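Local coordinates for protein dimethyl-sulfide monooxygenase (Hyphomicrobium sulfonivorans, PDB 6AK1) that oxidises dimethyl sulfide to methanethiol and formaldehyde with FMN, NADH and oxygen, as the large subunit of a two-component flavin monooxygenase, at residues A[3-8]-A[419-424]; A[53-58]-A[102-107]; A[195-200]-A[454-459]; A[250-255]-A[386-391]; A[281-286]-A[369-374]. All blocks are in the same frame, centred on the assembly; numbering follows the deposited sequence.

Contact 1: A[3-8]-A[419-424]; sequences KRIVLN and RGRAQD
The guanidinium of R421 takes the carbonyl oxygen of K3 at its edge, in its own plane, and has CG1 of I5 over one face; the guanidinium of R4 carries the side-chain amide of Q423 on one face and a water at its edge. R421 grips K3 side-on with two nitrogens on a single atom: NE lies 2.9 Å from K3 O and NH2 3.1 Å from the same oxygen. Bends at chi2 (-46°) and chi3 (-66°) turn CD and then NE toward K3 O. Its NH1 goes to E383 and D387 on helix 375-388. The backbone adds a short, straight bond, I5 N to R421 O at 2.7 Å, and CD1 of I5 rests on CB of R421 at 3.6 Å. On the other flank the R4 and Q423 planes are only 11° apart, with Q423 OE1 3.2 Å from R4 NH1 but stacked above it and not hydrogen-bonded. R4 NH2 forms a salt bridge with D52, and Q423 NE2 bonds to C50 O. The water ties R4 NH1, I5 O and Q423 N together. An alanine in place of R421 would probably leave K3 O without these two donors and take one cationic partner from E383 and D387, E383 keeping R419. The contact joins the N-terminal entry into the first barrel strand to the loop leaving helix 403-418, whose end is closed by a Schellman motif at G420. Charged and polar bonds probably contribute to the join beside the I5 packing, the acids helping to keep both arginines in place.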
# COMPACT_ATOMS: atom_id res chain seq x y z
N LYS A 3 -4.91 -19.50 -12.37
CA LYS A 3 -5.07 -18.39 -11.42
C LYS A 3 -4.10 -17.24 -11.73
O LYS A 3 -2.87 -17.43 -11.75
CB LYS A 3 -4.85 -18.84 -9.98
CG LYS A 3 -5.12 -17.70 -8.98
CD LYS A 3 -4.06 -17.64 -7.89
CE LYS A 3 -4.65 -17.14 -6.57
NZ LYS A 3 -3.64 -17.19 -5.46
N ARG A 4 -4.67 -16.06 -11.95
CA ARG A 4 -3.92 -14.92 -12.45
C ARG A 4 -3.07 -14.30 -11.35
O ARG A 4 -3.54 -14.08 -10.23
CB ARG A 4 -4.89 -13.88 -13.02
CG ARG A 4 -4.22 -12.64 -13.57
CD ARG A 4 -5.26 -11.68 -14.14
NE ARG A 4 -5.91 -10.87 -13.11
CZ ARG A 4 -5.42 -9.73 -12.63
NH1 ARG A 4 -4.25 -9.27 -13.05
NH2 ARG A 4 -6.09 -9.06 -11.71
N ILE A 5 -1.81 -14.02 -11.68
CA ILE A 5 -0.91 -13.34 -10.76
C ILE A 5 -1.16 -11.83 -10.82
O ILE A 5 -1.20 -11.24 -11.90
CB ILE A 5 0.55 -13.68 -11.08
CG1 ILE A 5 0.77 -15.20 -10.99
CG2 ILE A 5 1.49 -12.96 -10.15
CD1 ILE A 5 2.15 -15.68 -11.43
N VAL A 6 -1.33 -11.21 -9.65
CA VAL A 6 -1.56 -9.78 -9.56
C VAL A 6 -0.21 -9.06 -9.55
O VAL A 6 0.67 -9.37 -8.74
CB VAL A 6 -2.38 -9.44 -8.30
CG1 VAL A 6 -2.40 -7.93 -8.07
CG2 VAL A 6 -3.80 -9.98 -8.42
N LEU A 7 -0.04 -8.10 -10.46
CA LEU A 7 1.22 -7.38 -10.60
C LEU A 7 1.02 -5.93 -10.18
O LEU A 7 0.24 -5.20 -10.80
CB LEU A 7 1.72 -7.45 -12.04
CG LEU A 7 1.89 -8.88 -12.55
CD1 LEU A 7 2.18 -8.91 -14.04
CD2 LEU A 7 2.97 -9.62 -11.75
N ASN A 8 1.73 -5.51 -9.13
CA ASN A 8 1.70 -4.15 -8.64
C ASN A 8 3.11 -3.57 -8.67
O ASN A 8 4.09 -4.27 -8.37
CB ASN A 8 1.20 -4.06 -7.18
CG ASN A 8 -0.26 -4.44 -7.02
OD1 ASN A 8 -1.04 -4.46 -7.97
ND2 ASN A 8 -0.64 -4.70 -5.78
N ARG A 419 2.72 -18.70 -19.95
CA ARG A 419 2.32 -19.68 -18.95
C ARG A 419 0.89 -19.50 -18.45
O ARG A 419 0.47 -20.23 -17.54
CB ARG A 419 3.27 -19.64 -17.74
CG ARG A 419 4.71 -19.89 -18.09
CD ARG A 419 5.60 -19.85 -16.86
NE ARG A 419 6.99 -20.08 -17.21
CZ ARG A 419 7.93 -20.46 -16.36
NH1 ARG A 419 7.61 -20.67 -15.08
NH2 ARG A 419 9.17 -20.66 -16.78
N GLY A 420 0.15 -18.52 -18.98
CA GLY A 420 -1.23 -18.30 -18.59
C GLY A 420 -1.43 -17.65 -17.24
O GLY A 420 -2.52 -17.75 -16.67
N ARG A 421 -0.43 -16.96 -16.71
CA ARG A 421 -0.50 -16.42 -15.36
C ARG A 421 -0.74 -14.91 -15.30
O ARG A 421 -1.17 -14.41 -14.25
CB ARG A 421 0.78 -16.74 -14.59
CG ARG A 421 1.14 -18.22 -14.48
CD ARG A 421 -0.05 -19.10 -14.10
NE ARG A 421 -0.58 -18.88 -12.75
CZ ARG A 421 -0.12 -19.47 -11.66
NH1 ARG A 421 0.91 -20.31 -11.74
NH2 ARG A 421 -0.68 -19.22 -10.48
N ALA A 422 -0.47 -14.17 -16.37
CA ALA A 422 -0.63 -12.73 -16.38
C ALA A 422 -1.64 -12.34 -17.44
O ALA A 422 -1.69 -12.96 -18.50
CB ALA A 422 0.70 -12.01 -16.66
N GLN A 423 -2.45 -11.32 -17.14
CA GLN A 423 -3.44 -10.84 -18.09
C GLN A 423 -2.76 -10.06 -19.22
O GLN A 423 -1.72 -9.44 -19.03
CB GLN A 423 -4.49 -9.96 -17.40
CG GLN A 423 -3.92 -8.69 -16.74
CD GLN A 423 -4.95 -7.94 -15.88
OE1 GLN A 423 -6.03 -8.47 -15.58
NE2 GLN A 423 -4.62 -6.71 -15.51
N ASP A 424 -3.37 -10.09 -20.40
CA ASP A 424 -2.89 -9.27 -21.50
C ASP A 424 -3.89 -8.19 -21.89
O ASP A 424 -3.74 -7.56 -22.94
CB ASP A 424 -2.53 -10.12 -22.72
CG ASP A 424 -3.69 -10.93 -23.24
OD1 ASP A 424 -4.86 -10.60 -22.94
OD2 ASP A 424 -3.43 -11.91 -23.97
O HOH W 1 -1.88 -10.29 -14.37

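Contact 2: A[53-58]-A[102-107]; sequences CLFIAD and GVTAAI
F55 pairs with G102 and I56 with V103 in parallel register, the two short strands running 4.9 Å apart at 17°, and the bonds alternate: G102 N to L54 O (2.8 Å), I56 N to G102 O (2.9 Å), then a weak one from T104 N to I56 O. The T104 side chain adds a shorter bond to the same carbonyl. Its OG1 stands anti to the carbonyl carbon (chi1 -62°), and donates to I56 O at 2.7 Å, the donor tilted 24° from the carbonyl plane. The I56 carbonyl therefore receives both the hydroxyl and the amide of one residue. N133 ND2, on the next strand, also bonds to T104 OG1. The methyl side of T104 is turned to D58, with CB of T104 3.9 Å from CB of D58. Near the start of the pair, SG of C53 comes to 3.5 Å from G102 N, and CB of I56 comes close to G102 O. The side chain of F55 belongs to the other face of the sheet from that of I56, and its ring meets those of F10, F225 and F245. I56 and V103 instead pack toward I89 of helix 89-94. These are neighbouring strands of the TIM barrel of the luciferase-like monooxygenases. A water joins D58 OD2 (3.2 Å) to T104 O (2.6 Å), so two residues that, by similarity, bind FMN are linked just past strand 53-57. With I56 O accepting from it and N133 ND2 bonded to it, the T104 hydroxyl is probably held in one direction, which may help to shape the flavin site.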
# COMPACT_ATOMS: atom_id res chain seq x y z
N CYS A 53 -1.83 -2.20 -10.42
CA CYS A 53 -1.89 -1.09 -9.48
C CYS A 53 -0.51 -0.49 -9.26
O CYS A 53 0.49 -1.21 -9.24
CB CYS A 53 -2.51 -1.58 -8.15
SG CYS A 53 -2.86 -0.28 -6.94
N LEU A 54 -0.47 0.84 -9.07
CA LEU A 54 0.70 1.54 -8.54
C LEU A 54 0.48 1.77 -7.04
O LEU A 54 -0.40 2.54 -6.65
CB LEU A 54 0.93 2.86 -9.27
CG LEU A 54 2.07 3.77 -8.78
CD1 LEU A 54 3.45 3.17 -9.02
CD2 LEU A 54 1.96 5.15 -9.42
N PHE A 55 1.26 1.10 -6.22
CA PHE A 55 1.13 1.15 -4.77
C PHE A 55 2.13 2.17 -4.25
O PHE A 55 3.34 1.94 -4.31
CB PHE A 55 1.38 -0.25 -4.20
CG PHE A 55 1.00 -0.43 -2.76
CD1 PHE A 55 1.60 0.31 -1.76
CD2 PHE A 55 0.07 -1.39 -2.41
CE1 PHE A 55 1.27 0.11 -0.42
CE2 PHE A 55 -0.27 -1.61 -1.07
CZ PHE A 55 0.35 -0.85 -0.08
N ILE A 56 1.63 3.31 -3.77
CA ILE A 56 2.49 4.42 -3.37
C ILE A 56 2.56 4.46 -1.85
O ILE A 56 1.56 4.79 -1.18
CB ILE A 56 2.00 5.76 -3.96
CG1 ILE A 56 1.86 5.65 -5.47
CG2 ILE A 56 2.99 6.89 -3.63
CD1 ILE A 56 1.24 6.87 -6.12
N ALA A 57 3.73 4.16 -1.30
CA ALA A 57 3.96 4.22 0.14
C ALA A 57 4.15 5.68 0.59
O ALA A 57 4.26 6.60 -0.22
CB ALA A 57 5.18 3.38 0.52
N ASP A 58 4.19 5.87 1.91
CA ASP A 58 4.34 7.21 2.46
C ASP A 58 4.80 7.13 3.91
O ASP A 58 4.52 6.15 4.61
CB ASP A 58 3.03 8.00 2.40
CG ASP A 58 3.23 9.50 2.64
OD1 ASP A 58 4.26 10.05 2.16
OD2 ASP A 58 2.37 10.12 3.31
N GLY A 102 -2.92 2.92 -5.43
CA GLY A 102 -2.97 2.72 -4.00
C GLY A 102 -2.30 3.88 -3.31
O GLY A 102 -1.11 4.14 -3.53
N VAL A 103 -3.05 4.61 -2.49
CA VAL A 103 -2.55 5.81 -1.85
C VAL A 103 -2.48 5.54 -0.36
O VAL A 103 -3.46 5.12 0.25
CB VAL A 103 -3.44 7.03 -2.16
CG1 VAL A 103 -2.82 8.28 -1.58
CG2 VAL A 103 -3.60 7.16 -3.67
N THR A 104 -1.30 5.74 0.22
CA THR A 104 -1.11 5.54 1.65
C THR A 104 -1.55 6.79 2.40
O THR A 104 -1.20 7.91 2.01
CB THR A 104 0.36 5.22 1.94
OG1 THR A 104 0.71 4.00 1.29
CG2 THR A 104 0.60 5.05 3.43
N ALA A 105 -2.32 6.62 3.47
CA ALA A 105 -2.68 7.74 4.33
C ALA A 105 -2.87 7.22 5.75
O ALA A 105 -3.61 6.26 5.98
CB ALA A 105 -3.95 8.45 3.84
N ALA A 106 -2.20 7.85 6.70
CA ALA A 106 -2.27 7.41 8.09
C ALA A 106 -3.54 7.91 8.76
O ALA A 106 -4.07 8.98 8.44
CB ALA A 106 -1.03 7.86 8.87
N ILE A 107 -4.02 7.12 9.73
CA ILE A 107 -5.17 7.49 10.55
C ILE A 107 -4.75 8.15 11.85
O ILE A 107 -5.61 8.56 12.65
CB ILE A 107 -6.04 6.25 10.82
CG1 ILE A 107 -5.32 5.29 11.78
CG2 ILE A 107 -6.34 5.52 9.52
CD1 ILE A 107 -6.07 3.98 12.03
O HOH W 2 -0.77 10.30 2.88

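Contact 3: A[195-200]-A[454-459]; sequences KVHPIN and DAYVGK
Y456 reaches H197 with its backbone and its CB, and I199 with the tip of its ring. Over one face of the imidazole sits Y456 O, 3.0 Å from H197 CE1 and offset toward the rim, where it makes no hydrogen bond to either ring nitrogen. CB of Y456 covers the ring too, a CH-pi contact 3.9 Å from the centroid and 26° off the normal. The two side chains slide past each other in opposite directions, which carries the phenol on to the backbone of I199. There OH donates to I199 O at 2.9 Å, in the carbonyl plane and on a lone pair. CB of I199 lies 3.6 Å from the same hydroxyl oxygen, and CE2 of the ring passes 3.7 Å from P198 O.

The 454-459 segment is two consecutive tight turns, type I from D454 to V457 and type II from Y456 to K459. G458 holds the left-handed corner of the second, and K459 N closes that turn on Y456 O at 2.9 Å, the very oxygen that lies over the histidine. In the fold, this joins the late C-terminal loop to the excursion before strand 201-202, far from the centre of the barrel.

Further out, H197 NE2 bonds to E177 and ND1 to E460 O, so both ring nitrogens are engaged and the imidazole's rotation is fixed. Helix 157-174 backs the pair, K170 touching both I199 and Y456.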
# COMPACT_ATOMS: atom_id res chain seq x y z
N LYS A 195 -32.96 11.68 1.42
CA LYS A 195 -32.15 10.48 1.25
C LYS A 195 -30.70 10.70 1.67
O LYS A 195 -29.85 9.87 1.36
CB LYS A 195 -32.21 10.00 -0.20
CG LYS A 195 -33.35 9.04 -0.50
CD LYS A 195 -34.68 9.72 -0.49
CE LYS A 195 -35.77 8.76 -0.95
NZ LYS A 195 -35.42 8.18 -2.27
N VAL A 196 -30.41 11.82 2.32
CA VAL A 196 -29.11 12.11 2.90
C VAL A 196 -29.25 12.06 4.41
O VAL A 196 -30.20 12.62 4.97
CB VAL A 196 -28.58 13.47 2.42
CG1 VAL A 196 -27.25 13.82 3.11
CG2 VAL A 196 -28.42 13.45 0.91
N HIS A 197 -28.32 11.39 5.09
CA HIS A 197 -28.51 11.05 6.48
C HIS A 197 -27.29 11.49 7.32
O HIS A 197 -26.17 11.09 7.00
CB HIS A 197 -28.75 9.54 6.64
CG HIS A 197 -29.91 9.04 5.84
ND1 HIS A 197 -31.20 9.05 6.32
CD2 HIS A 197 -29.98 8.54 4.58
CE1 HIS A 197 -32.02 8.57 5.40
NE2 HIS A 197 -31.30 8.25 4.33
N PRO A 198 -27.50 12.28 8.36
CA PRO A 198 -26.44 12.41 9.37
C PRO A 198 -26.12 11.04 9.94
O PRO A 198 -27.01 10.22 10.19
CB PRO A 198 -27.06 13.35 10.43
CG PRO A 198 -28.53 13.40 10.14
CD PRO A 198 -28.72 13.05 8.68
N ILE A 199 -24.83 10.75 10.09
CA ILE A 199 -24.48 9.40 10.54
C ILE A 199 -24.65 9.25 12.04
O ILE A 199 -24.73 8.12 12.54
CB ILE A 199 -23.05 9.01 10.09
CG1 ILE A 199 -22.00 9.94 10.70
CG2 ILE A 199 -22.96 8.99 8.54
CD1 ILE A 199 -20.58 9.39 10.62
N ASN A 200 -24.74 10.36 12.78
CA ASN A 200 -24.99 10.35 14.22
C ASN A 200 -24.04 9.41 14.94
O ASN A 200 -24.43 8.56 15.75
CB ASN A 200 -26.46 9.99 14.52
CG ASN A 200 -27.40 11.16 14.26
OD1 ASN A 200 -27.05 12.32 14.49
ND2 ASN A 200 -28.59 10.86 13.77
N ASP A 454 -27.24 1.02 3.04
CA ASP A 454 -28.68 1.16 3.26
C ASP A 454 -29.07 1.12 4.73
O ASP A 454 -30.26 0.99 5.05
CB ASP A 454 -29.46 0.10 2.48
CG ASP A 454 -29.47 0.37 0.99
OD1 ASP A 454 -29.57 1.56 0.59
OD2 ASP A 454 -29.39 -0.61 0.23
N ALA A 455 -28.11 1.23 5.65
CA ALA A 455 -28.41 1.13 7.08
C ALA A 455 -29.07 2.38 7.64
O ALA A 455 -29.51 2.35 8.79
CB ALA A 455 -27.14 0.84 7.90
N TYR A 456 -29.13 3.48 6.89
CA TYR A 456 -29.80 4.68 7.35
C TYR A 456 -31.12 4.91 6.62
O TYR A 456 -31.75 5.96 6.81
CB TYR A 456 -28.89 5.91 7.21
CG TYR A 456 -27.72 5.89 8.18
CD1 TYR A 456 -26.57 5.16 7.89
CD2 TYR A 456 -27.77 6.57 9.38
CE1 TYR A 456 -25.50 5.13 8.77
CE2 TYR A 456 -26.72 6.55 10.26
CZ TYR A 456 -25.58 5.83 9.95
OH TYR A 456 -24.52 5.80 10.83
N VAL A 457 -31.53 3.94 5.80
CA VAL A 457 -32.83 4.02 5.12
C VAL A 457 -33.92 4.09 6.18
O VAL A 457 -34.00 3.24 7.07
CB VAL A 457 -33.02 2.82 4.19
CG1 VAL A 457 -34.43 2.82 3.60
CG2 VAL A 457 -31.98 2.84 3.08
N GLY A 458 -34.76 5.11 6.10
CA GLY A 458 -35.80 5.26 7.10
C GLY A 458 -35.33 5.79 8.43
O GLY A 458 -36.13 5.86 9.37
N LYS A 459 -34.07 6.15 8.56
CA LYS A 459 -33.61 6.84 9.75
C LYS A 459 -33.61 8.34 9.48
O LYS A 459 -33.94 8.79 8.38
CB LYS A 459 -32.23 6.32 10.17
CG LYS A 459 -32.21 4.85 10.56
CD LYS A 459 -31.11 4.56 11.57
CE LYS A 459 -30.77 3.07 11.62
NZ LYS A 459 -31.95 2.23 11.97

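Contact 4: A[250-255]-A[386-391]; sequences SVEQAR and VDEGGV
A254 and G389 form the close-packed part: CB of A254 stands 4.0 Å from G389 CA and 3.8 Å from G389 O. A CB on G389 would come tightly against that methyl, which suits the site to glycine. The carbonyl oxygens of A254 and G389 also come near each other, and the hydroxyl of T258, one helical turn on, lies within bonding distance of both and can donate to one at a time. V251 continues this buried side. Its CG1 meets CG of E388 at 3.6 Å, the two side chains crossing at about a right angle.

Toward solvent the contact is looser and charged. R255 bends at chi3 (61°), turning NE; its NH1 lies 2.9 Å from E388 O, a hydrogen bond of modest straightness (136°) that lies 28° out of the guanidinium plane. It does not pair with the carboxylate, since E388 OE1 is 5.2 Å from R255 NH1; OE2 of E388 goes to R384 instead. E252 OE2 approaches E388 OE1 at 4.4 Å, and R384, a weak long partner of E252, probably eases that repulsion. An alanine at E388 would probably cost R384 this salt bridge, leaving it the weak, long pairing with E252, and take from V251 CG1 the contacts of CG, CD and OE1.

The arrangement sets the first turn of helix 251-267, capped by S250 at its N-cap, against the glycine pair G389-G390 that follows helix 375-388, two neighbouring helices on the outside of a TIM barrel.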
# COMPACT_ATOMS: atom_id res chain seq x y z
N SER A 250 10.75 -16.34 2.82
CA SER A 250 10.94 -17.63 2.17
C SER A 250 9.58 -18.19 1.78
O SER A 250 8.55 -17.83 2.37
CB SER A 250 11.70 -18.61 3.07
OG SER A 250 10.87 -19.07 4.13
N VAL A 251 9.59 -19.07 0.78
CA VAL A 251 8.36 -19.75 0.36
C VAL A 251 7.77 -20.52 1.52
O VAL A 251 6.54 -20.54 1.72
CB VAL A 251 8.64 -20.66 -0.85
CG1 VAL A 251 7.40 -21.48 -1.20
CG2 VAL A 251 9.09 -19.83 -2.06
N GLU A 252 8.63 -21.18 2.31
CA GLU A 252 8.17 -21.97 3.44
C GLU A 252 7.42 -21.10 4.45
O GLU A 252 6.29 -21.41 4.83
CB GLU A 252 9.36 -22.67 4.11
CG GLU A 252 9.89 -23.88 3.34
CD GLU A 252 10.70 -23.51 2.10
OE1 GLU A 252 11.26 -22.39 2.05
OE2 GLU A 252 10.77 -24.35 1.17
N GLN A 253 8.04 -19.99 4.87
CA GLN A 253 7.36 -19.07 5.78
C GLN A 253 6.08 -18.50 5.16
O GLN A 253 5.12 -18.23 5.88
CB GLN A 253 8.31 -17.94 6.16
CG GLN A 253 7.70 -16.92 7.10
CD GLN A 253 8.53 -15.65 7.18
OE1 GLN A 253 8.71 -14.94 6.19
NE2 GLN A 253 9.06 -15.37 8.36
N ALA A 254 6.05 -18.33 3.84
CA ALA A 254 4.86 -17.76 3.21
C ALA A 254 3.68 -18.72 3.30
O ALA A 254 2.54 -18.26 3.44
CB ALA A 254 5.13 -17.40 1.75
N ARG A 255 3.93 -20.03 3.21
CA ARG A 255 2.84 -21.00 3.32
C ARG A 255 2.05 -20.79 4.61
O ARG A 255 0.81 -20.80 4.61
CB ARG A 255 3.41 -22.43 3.25
CG ARG A 255 3.96 -22.77 1.84
CD ARG A 255 4.66 -24.16 1.69
NE ARG A 255 3.79 -25.31 1.97
CZ ARG A 255 2.88 -25.84 1.14
NH1 ARG A 255 2.67 -25.34 -0.09
NH2 ARG A 255 2.16 -26.88 1.54
N VAL A 386 3.49 -17.93 -5.60
CA VAL A 386 2.04 -17.82 -5.72
C VAL A 386 1.38 -19.15 -5.40
O VAL A 386 0.50 -19.23 -4.53
CB VAL A 386 1.64 -17.31 -7.12
CG1 VAL A 386 0.14 -17.46 -7.32
CG2 VAL A 386 2.04 -15.84 -7.28
N ASP A 387 1.81 -20.22 -6.06
CA ASP A 387 1.15 -21.51 -5.92
C ASP A 387 1.58 -22.23 -4.65
O ASP A 387 0.74 -22.69 -3.87
CB ASP A 387 1.41 -22.36 -7.17
CG ASP A 387 0.90 -21.70 -8.44
OD1 ASP A 387 -0.18 -21.06 -8.38
OD2 ASP A 387 1.56 -21.80 -9.50
N GLU A 388 2.88 -22.32 -4.41
CA GLU A 388 3.37 -22.98 -3.21
C GLU A 388 3.22 -22.08 -1.98
O GLU A 388 2.77 -22.53 -0.92
CB GLU A 388 4.82 -23.41 -3.40
CG GLU A 388 5.38 -24.30 -2.32
CD GLU A 388 6.77 -24.83 -2.67
OE1 GLU A 388 7.58 -25.00 -1.74
OE2 GLU A 388 7.05 -25.07 -3.88
N GLY A 389 3.59 -20.80 -2.10
CA GLY A 389 3.52 -19.89 -0.96
C GLY A 389 2.12 -19.40 -0.64
O GLY A 389 1.86 -18.98 0.49
N GLY A 390 1.22 -19.43 -1.63
CA GLY A 390 -0.16 -19.05 -1.41
C GLY A 390 -0.48 -17.57 -1.54
O GLY A 390 -1.62 -17.19 -1.26
N VAL A 391 0.47 -16.72 -1.96
CA VAL A 391 0.16 -15.31 -2.18
C VAL A 391 -0.59 -15.14 -3.49
O VAL A 391 -0.56 -15.99 -4.38
CB VAL A 391 1.42 -14.43 -2.15
CG1 VAL A 391 2.15 -14.56 -0.84
CG2 VAL A 391 2.34 -14.73 -3.36

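Contact 5: A[281-286]-A[369-374]; sequences LTVITG and PVLVGG
L371 sits between T282 and I284 in the backbone pairing: its N donates to T282 O (2.8 Å) and its O accepts from I284 N (2.9 Å). T282 N to P369 O before it, and G373 N to I284 O after it, extend the parallel pattern, and the short strands run 4.8 Å apart at 20°. Between these bonds lie CA-H...O contacts, the shortest of those within the paired strands being V372 CA to I284 O at 3.3 Å.

Side-chain and water bonds guard the two ends. T285 turns OG1 anti to its backbone N (chi1 178°), and from there the hydroxyl donates to G373 O at 3.0 Å, in the carbonyl plane. At the other end a water accepts from T282 OG1 and donates to P369 O.

Apolar contacts divide between the faces. On one, CD1 of L281 touches CG of P369 at 3.8 Å, the two crossing at about a right angle, and reaches CB of L371 at 4.1 Å; V283 joins them, with V378 of helix 375-388 against both V283 and L371. On the other, CB of I284 meets CG2 of V372 at 4.1 Å, and helix 289-300 covers this pair through Y299 and Y296.

Strand 370-372 pairs with 276-284, which also pairs with 393-397, so this edge branches from the barrel sheet. Beyond V372 the chain passes through G373 and G374 into helix 375-388. With the T285 hydroxyl bonded to the first of these glycines, the polar grip continues where regular strand pairing gives way to the loop leading into that helix.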
# COMPACT_ATOMS: atom_id res chain seq x y z
N LEU A 281 8.71 -7.87 -3.09
CA LEU A 281 9.69 -8.59 -3.89
C LEU A 281 10.38 -7.59 -4.81
O LEU A 281 9.74 -6.69 -5.36
CB LEU A 281 9.05 -9.70 -4.73
CG LEU A 281 9.99 -10.59 -5.55
CD1 LEU A 281 10.92 -11.45 -4.63
CD2 LEU A 281 9.19 -11.49 -6.44
N THR A 282 11.70 -7.76 -4.96
CA THR A 282 12.51 -7.02 -5.91
C THR A 282 13.06 -7.98 -6.95
O THR A 282 13.74 -8.95 -6.60
CB THR A 282 13.65 -6.29 -5.20
OG1 THR A 282 13.12 -5.47 -4.16
CG2 THR A 282 14.45 -5.44 -6.20
N VAL A 283 12.80 -7.70 -8.22
CA VAL A 283 13.21 -8.55 -9.32
C VAL A 283 14.27 -7.81 -10.13
O VAL A 283 14.00 -6.72 -10.65
CB VAL A 283 12.01 -8.94 -10.20
CG1 VAL A 283 12.48 -9.75 -11.43
CG2 VAL A 283 11.00 -9.72 -9.38
N ILE A 284 15.46 -8.40 -10.23
CA ILE A 284 16.49 -7.96 -11.17
C ILE A 284 16.57 -9.01 -12.26
O ILE A 284 16.88 -10.18 -11.98
CB ILE A 284 17.86 -7.77 -10.49
CG1 ILE A 284 17.75 -7.00 -9.16
CG2 ILE A 284 18.86 -7.10 -11.46
CD1 ILE A 284 17.59 -5.51 -9.31
N THR A 285 16.33 -8.62 -13.51
CA THR A 285 16.29 -9.62 -14.57
C THR A 285 16.98 -9.07 -15.82
O THR A 285 17.60 -8.00 -15.81
CB THR A 285 14.84 -10.06 -14.85
OG1 THR A 285 14.83 -11.01 -15.92
CG2 THR A 285 13.98 -8.87 -15.24
N GLY A 286 16.86 -9.85 -16.90
CA GLY A 286 17.56 -9.62 -18.14
C GLY A 286 17.41 -10.83 -19.04
O GLY A 286 16.63 -11.75 -18.74
N PRO A 369 12.71 -10.15 -0.01
CA PRO A 369 13.52 -11.01 -0.87
C PRO A 369 13.89 -10.34 -2.19
O PRO A 369 13.17 -9.47 -2.70
CB PRO A 369 12.63 -12.24 -1.09
CG PRO A 369 11.23 -11.73 -0.86
CD PRO A 369 11.33 -10.62 0.14
N VAL A 370 15.03 -10.74 -2.72
CA VAL A 370 15.53 -10.28 -4.01
C VAL A 370 15.63 -11.48 -4.93
O VAL A 370 16.18 -12.52 -4.56
CB VAL A 370 16.90 -9.59 -3.86
CG1 VAL A 370 17.42 -9.11 -5.20
CG2 VAL A 370 16.79 -8.45 -2.87
N LEU A 371 15.09 -11.35 -6.14
CA LEU A 371 15.04 -12.45 -7.10
C LEU A 371 15.81 -12.03 -8.34
O LEU A 371 15.41 -11.09 -9.03
CB LEU A 371 13.59 -12.81 -7.42
CG LEU A 371 13.31 -13.71 -8.62
CD1 LEU A 371 14.11 -15.03 -8.54
CD2 LEU A 371 11.80 -13.98 -8.72
N VAL A 372 16.92 -12.71 -8.61
CA VAL A 372 17.83 -12.40 -9.71
C VAL A 372 17.86 -13.59 -10.66
O VAL A 372 18.06 -14.72 -10.22
CB VAL A 372 19.24 -12.07 -9.19
CG1 VAL A 372 20.19 -11.81 -10.34
CG2 VAL A 372 19.20 -10.89 -8.23
N GLY A 373 17.64 -13.33 -11.95
CA GLY A 373 17.68 -14.41 -12.93
C GLY A 373 17.13 -13.95 -14.26
O GLY A 373 16.61 -12.84 -14.41
N GLY A 374 17.28 -14.84 -15.26
CA GLY A 374 16.63 -14.67 -16.54
C GLY A 374 15.16 -15.03 -16.46
O GLY A 374 14.63 -15.40 -15.41
O HOH W 3 12.82 -6.80 -1.74

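How the contacts relate
Contacts 1, 2 and 5 all involve the parallel sheet of the TIM barrel: strand 6-12 lies beside 53-57, which pairs with 100-106, while 276-284 pairs with 370-372. Contact 4 joins two helices outside that sheet, and strand 370-372 of contact 5 leads directly into its helix 375-388. Contacts 1 and 4 touch, with centres about 17 Å apart, through the salt bridge between R421 and D387. Along the chain, contact 1 spans contacts 2, 4 and 5, so a late loop returns to the first strand. Contact 2 precedes contact 3, which encloses contact 4 and, within it, contact 5. Contact 3 lies apart, about 51 Å from contact 5 between centres, tying the C-terminal extension to a peripheral loop.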